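Local coordinates for computational Design of Enzyme (Synthetic construct, PDB 3TP4), which is a computationally designed enzyme, probably built on a glycosyl hydrolase family 26 scaffold to carry an activated serine in a catalytic triad, at residues S54-K57 / N58-D62; A422-G425 / A426-T430. All coordinates share one frame; numbering follows the deposited sequence.

How the interactions relate
Interaction 1 (54-62) and interaction 2 (422-430) are both local contacts within one chain, but they lie on opposite sides of its centre, with nearest atoms about 38 Å apart. The first is one complete short helix of the TIM-barrel part, partly buried between a barrel strand and another helix. The second is the tip of a beta hairpin in the Ig-like domain and lies at the surface. They share no secondary-structure element. Their chemistry follows their place: in 54-62 two hydroxyls and a lysine ammonium finish the ends of a helix, whereas in 422-430 a single carboxylate gathers loop N-H groups and a tyrosine packs against a tryptophan.

Interaction 1 of 2, residues S54-K57 / N58-D62; sequences SDVK and NVTGD
Lys-57 reaches forward along the short helix 55-60 to the residue that ends it, Gly-61. Its CB and CG pass the N of the next residue, Asn-58. CG stands opposite the backbone N (chi1 168°) and the chain bends once, at chi2 (65°), which carries CD alongside the carbonyl of Gly-61, 3.6 Å from Gly-61 O. CE follows the same oxygen, and NZ bonds to Gly-61 O at 2.9 Å, coming from above the carbonyl plane. The backbone repeats the link, Gly-61 N giving its hydrogen to Lys-57 O at 2.8 Å. Gly-61, with positive phi (97°), is where the helix lets go.

Thr-60 lies alongside Val-56, pointing the same way. Its OG1 donates to Val-56 O at 2.8 Å while its own N binds that oxygen from the opposite face of the carbonyl, so Val-56 O is gripped twice. OG1 then accepts from Asp-62 N at 3.1 Å, an ST turn that ties the exit to the last turn. At the other end Ser-54 is the N-cap: Ser-54 OG accepts from Val-56 N at 3.0 Å, and a water joins Ser-54 N to Asn-58 OD1, while Asn-58 ND2 bonds to Thr-45 OG1.

Ser-54 OG also bonds to Thr-39, and Asp-55 ties the start of the helix to Leu-44, Thr-45 and Asn-324. The helix belongs to the beta-alpha-beta unit between strands 32-37 and 66-70 of the barrel. Val-56 packs on Phe-34 and His-36 of strand 32-37, while Val-59 and Thr-60 meet helix 340-348 through Leu-340, Phe-343 and Ala-347.

Interaction 2 of 2, residues A422-G425 / A426-T430; sequences AYDG and ALWWT
Asp-424 and the backbone of residues 426 to 428 close the tip of this beta hairpin mainly by hydrogen bonds. Asp-424 OD1 takes two of them, from Ala-426 N at 2.7 Å, nearly in line with the C-O bond, and from Leu-427 N at 2.9 Å on its syn lone pair. Trp-428 N straddles both carboxylate oxygens with weak bonds, 3.3 Å to Asp-424 OD1 and 3.2 Å to Asp-424 OD2. The carboxylate faces these donors because CG stands between the backbone N and the carbonyl carbon (chi1 69°), folding the side chain back over the turn. The main chain adds Asp-424 N to Trp-428 O at 2.8 Å. Further down, Ala-422 and Thr-430 form an antiparallel hydrogen-bonded pair, joined by both of their N-H to O bonds.

Aromatic packing holds the other face of the strands, at the non-hydrogen-bonded pair Tyr-423 and Trp-429. Tyr-423 CB sits over the centre of the six-membered ring of Trp-429, 3.8 Å from its centroid, a CH-pi contact. The tyrosine ring goes on past the indole nitrogen, with Tyr-423 CD1 3.6 Å from Trp-429 NE1. The ring planes are inclined at 49°, an oblique pairing. The far end of the tyrosine lies along the turn, Tyr-423 OH reaching the backbone at Ala-426.

Trp-429 also packs on Val-402 and Val-405 of strand 402-411, and Leu-427 touches Phe-199 and Val-207 of helix 190-207, joining the Ig-like domain to the barrel. A negatively charged carboxylate thus gathers two N-H dipoles firmly and a third weakly, which would favour its ionised form, while the tyrosine-tryptophan pair adds apolar contact on the face of the hairpin that carries Tyr-423 and Trp-429.

Interaction 1 of 2, residues S54-K57 / N58-D62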
loop_
_atom_site.group_PDB
_atom_site.type_symbol
_atom_site.label_atom_id
_atom_site.label_comp_id
_atom_site.label_asym_id
_atom_site.label_seq_id
_atom_site.Cartn_x
_atom_site.Cartn_y
_atom_site.Cartn_z
ATOM N N SER A 54 10.325 -7.595 -21.048
ATOM C CA SER A 54 8.998 -7.856 -20.479
ATOM C C SER A 54 8.038 -8.487 -21.492
ATOM O O SER A 54 8.043 -8.113 -22.663
ATOM C CB SER A 54 8.400 -6.538 -19.985
ATOM O OG SER A 54 7.031 -6.682 -19.646
ATOM N N ASP A 55 7.206 -9.425 -21.047
ATOM C CA ASP A 55 6.137 -9.950 -21.896
ATOM C C ASP A 55 5.225 -8.826 -22.391
ATOM O O ASP A 55 4.647 -8.917 -23.469
ATOM C CB ASP A 55 5.259 -10.947 -21.141
ATOM C CG ASP A 55 5.954 -12.274 -20.892
ATOM O OD1 ASP A 55 7.024 -12.501 -21.481
ATOM O OD2 ASP A 55 5.418 -13.083 -20.110
ATOM N N VAL A 56 5.069 -7.790 -21.578
ATOM C CA VAL A 56 4.204 -6.676 -21.937
ATOM C C VAL A 56 4.775 -5.935 -23.134
ATOM O O VAL A 56 4.054 -5.589 -24.060
ATOM C CB VAL A 56 4.023 -5.691 -20.776
ATOM C CG1 VAL A 56 3.210 -4.486 -21.245
ATOM C CG2 VAL A 56 3.336 -6.371 -19.613
ATOM N N LYS A 57 6.077 -5.686 -23.101
ATOM C CA LYS A 57 6.759 -5.073 -24.229
ATOM C C LYS A 57 6.650 -5.966 -25.469
ATOM O O LYS A 57 6.351 -5.482 -26.561
ATOM C CB LYS A 57 8.225 -4.793 -23.857
ATOM C CG LYS A 57 9.147 -4.425 -25.017
ATOM C CD LYS A 57 8.754 -3.097 -25.666
ATOM C CE LYS A 57 9.713 -2.737 -26.794
ATOM N NZ LYS A 57 9.379 -1.426 -27.434
ATOM N N ASN A 58 6.867 -7.269 -25.308
ATOM C CA ASN A 58 6.829 -8.169 -26.468
ATOM C C ASN A 58 5.441 -8.291 -27.085
ATOM O O ASN A 58 5.308 -8.392 -28.301
ATOM C CB ASN A 58 7.393 -9.557 -26.140
ATOM C CG ASN A 58 8.871 -9.512 -25.765
ATOM O OD1 ASN A 58 9.561 -8.534 -26.042
ATOM N ND2 ASN A 58 9.355 -10.566 -25.124
ATOM N N VAL A 59 4.403 -8.285 -26.254
ATOM C CA VAL A 59 3.049 -8.448 -26.784
ATOM C C VAL A 59 2.397 -7.142 -27.247
ATOM O O VAL A 59 1.613 -7.157 -28.186
ATOM C CB VAL A 59 2.113 -9.169 -25.792
ATOM C CG1 VAL A 59 2.707 -10.513 -25.396
ATOM C CG2 VAL A 59 1.876 -8.322 -24.581
ATOM N N THR A 60 2.703 -6.022 -26.592
ATOM C CA THR A 60 2.036 -4.756 -26.923
ATOM C C THR A 60 2.915 -3.749 -27.657
ATOM O O THR A 60 2.405 -2.834 -28.282
ATOM C CB THR A 60 1.488 -4.041 -25.664
ATOM O OG1 THR A 60 2.573 -3.445 -24.948
ATOM C CG2 THR A 60 0.758 -5.019 -24.766
ATOM N N GLY A 61 4.232 -3.890 -27.555
ATOM C CA GLY A 61 5.122 -2.927 -28.176
ATOM C C GLY A 61 5.617 -1.862 -27.203
ATOM O O GLY A 61 6.471 -1.052 -27.566
ATOM N N ASP A 62 5.090 -1.865 -25.975
ATOM C CA ASP A 62 5.559 -0.946 -24.925
ATOM C C ASP A 62 5.610 -1.606 -23.538
ATOM O O ASP A 62 4.908 -2.576 -23.271
ATOM C CB ASP A 62 4.672 0.302 -24.861
ATOM C CG ASP A 62 5.383 1.509 -24.240
ATOM O OD1 ASP A 62 6.526 1.363 -23.762
ATOM O OD2 ASP A 62 4.787 2.607 -24.228
HETATM O O HOH W 1 10.970 -7.070 -23.926
#

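Interaction 2 of 2, residues A422-G425 / A426-T430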
loop_
_atom_site.group_PDB
_atom_site.type_symbol
_atom_site.label_atom_id
_atom_site.label_comp_id
_atom_site.label_asym_id
_atom_site.label_seq_id
_atom_site.Cartn_x
_atom_site.Cartn_y
_atom_site.Cartn_z
ATOM N N ALA A 422 5.235 9.885 29.865
ATOM C CA ALA A 422 6.575 10.448 29.765
ATOM C C ALA A 422 7.167 10.129 28.402
ATOM O O ALA A 422 7.072 8.992 27.913
ATOM C CB ALA A 422 7.463 9.906 30.883
ATOM N N TYR A 423 7.768 11.129 27.770
ATOM C CA TYR A 423 8.319 10.925 26.438
ATOM C C TYR A 423 9.558 10.024 26.494
ATOM O O TYR A 423 10.456 10.243 27.310
ATOM C CB TYR A 423 8.664 12.269 25.783
ATOM C CG TYR A 423 9.160 12.106 24.366
ATOM C CD1 TYR A 423 8.338 11.564 23.387
ATOM C CD2 TYR A 423 10.452 12.484 24.008
ATOM C CE1 TYR A 423 8.787 11.396 22.094
ATOM C CE2 TYR A 423 10.908 12.324 22.706
ATOM C CZ TYR A 423 10.070 11.774 21.755
ATOM O OH TYR A 423 10.502 11.598 20.457
ATOM N N ASP A 424 9.592 9.017 25.625
ATOM C CA ASP A 424 10.644 8.002 25.660
ATOM C C ASP A 424 11.931 8.407 24.929
ATOM O O ASP A 424 12.900 7.655 24.923
ATOM C CB ASP A 424 10.141 6.639 25.137
ATOM C CG ASP A 424 9.850 6.643 23.643
ATOM O OD1 ASP A 424 10.268 7.576 22.929
ATOM O OD2 ASP A 424 9.207 5.687 23.169
ATOM N N GLY A 425 11.946 9.588 24.318
ATOM C CA GLY A 425 13.152 10.064 23.664
ATOM C C GLY A 425 13.262 9.677 22.198
ATOM O O GLY A 425 14.226 10.061 21.518
ATOM N N ALA A 426 12.293 8.920 21.695
ATOM C CA ALA A 426 12.399 8.434 20.322
ATOM C C ALA A 426 11.118 8.504 19.494
ATOM O O ALA A 426 11.160 8.863 18.315
ATOM C CB ALA A 426 12.963 7.002 20.308
ATOM N N LEU A 427 9.986 8.139 20.088
ATOM C CA LEU A 427 8.764 7.954 19.308
ATOM C C LEU A 427 7.468 8.126 20.118
ATOM O O LEU A 427 6.514 8.764 19.654
ATOM C CB LEU A 427 8.794 6.561 18.660
ATOM C CG LEU A 427 7.793 6.297 17.538
ATOM C CD1 LEU A 427 7.936 7.317 16.415
ATOM C CD2 LEU A 427 7.965 4.882 16.993
ATOM N N TRP A 428 7.433 7.571 21.326
ATOM C CA TRP A 428 6.192 7.518 22.108
ATOM C C TRP A 428 6.270 8.177 23.486
ATOM O O TRP A 428 7.325 8.203 24.126
ATOM C CB TRP A 428 5.757 6.070 22.340
ATOM C CG TRP A 428 5.470 5.248 21.107
ATOM C CD1 TRP A 428 4.496 5.472 20.174
ATOM C CD2 TRP A 428 6.132 4.037 20.717
ATOM N NE1 TRP A 428 4.529 4.479 19.211
ATOM C CE2 TRP A 428 5.527 3.593 19.522
ATOM C CE3 TRP A 428 7.199 3.303 21.249
ATOM C CZ2 TRP A 428 5.948 2.440 18.856
ATOM C CZ3 TRP A 428 7.612 2.154 20.587
ATOM C CH2 TRP A 428 6.989 1.739 19.403
ATOM N N TRP A 429 5.116 8.666 23.933
ATOM C CA TRP A 429 4.866 9.027 25.315
ATOM C C TRP A 429 4.294 7.776 25.951
ATOM O O TRP A 429 3.407 7.151 25.372
ATOM C CB TRP A 429 3.834 10.161 25.380
ATOM C CG TRP A 429 4.378 11.475 24.894
ATOM C CD1 TRP A 429 4.593 11.846 23.599
ATOM C CD2 TRP A 429 4.768 12.591 25.704
ATOM N NE1 TRP A 429 5.107 13.126 23.554
ATOM C CE2 TRP A 429 5.217 13.604 24.832
ATOM C CE3 TRP A 429 4.790 12.827 27.085
ATOM C CZ2 TRP A 429 5.682 14.830 25.291
ATOM C CZ3 TRP A 429 5.254 14.046 27.539
ATOM C CH2 TRP A 429 5.696 15.032 26.645
ATOM N N THR A 430 4.818 7.376 27.110
ATOM C CA THR A 430 4.442 6.089 27.693
ATOM C C THR A 430 4.201 6.159 29.190
ATOM O O THR A 430 4.644 7.087 29.852
ATOM C CB THR A 430 5.505 4.975 27.415
ATOM O OG1 THR A 430 6.664 5.178 28.241
ATOM C CG2 THR A 430 5.910 4.990 25.977
#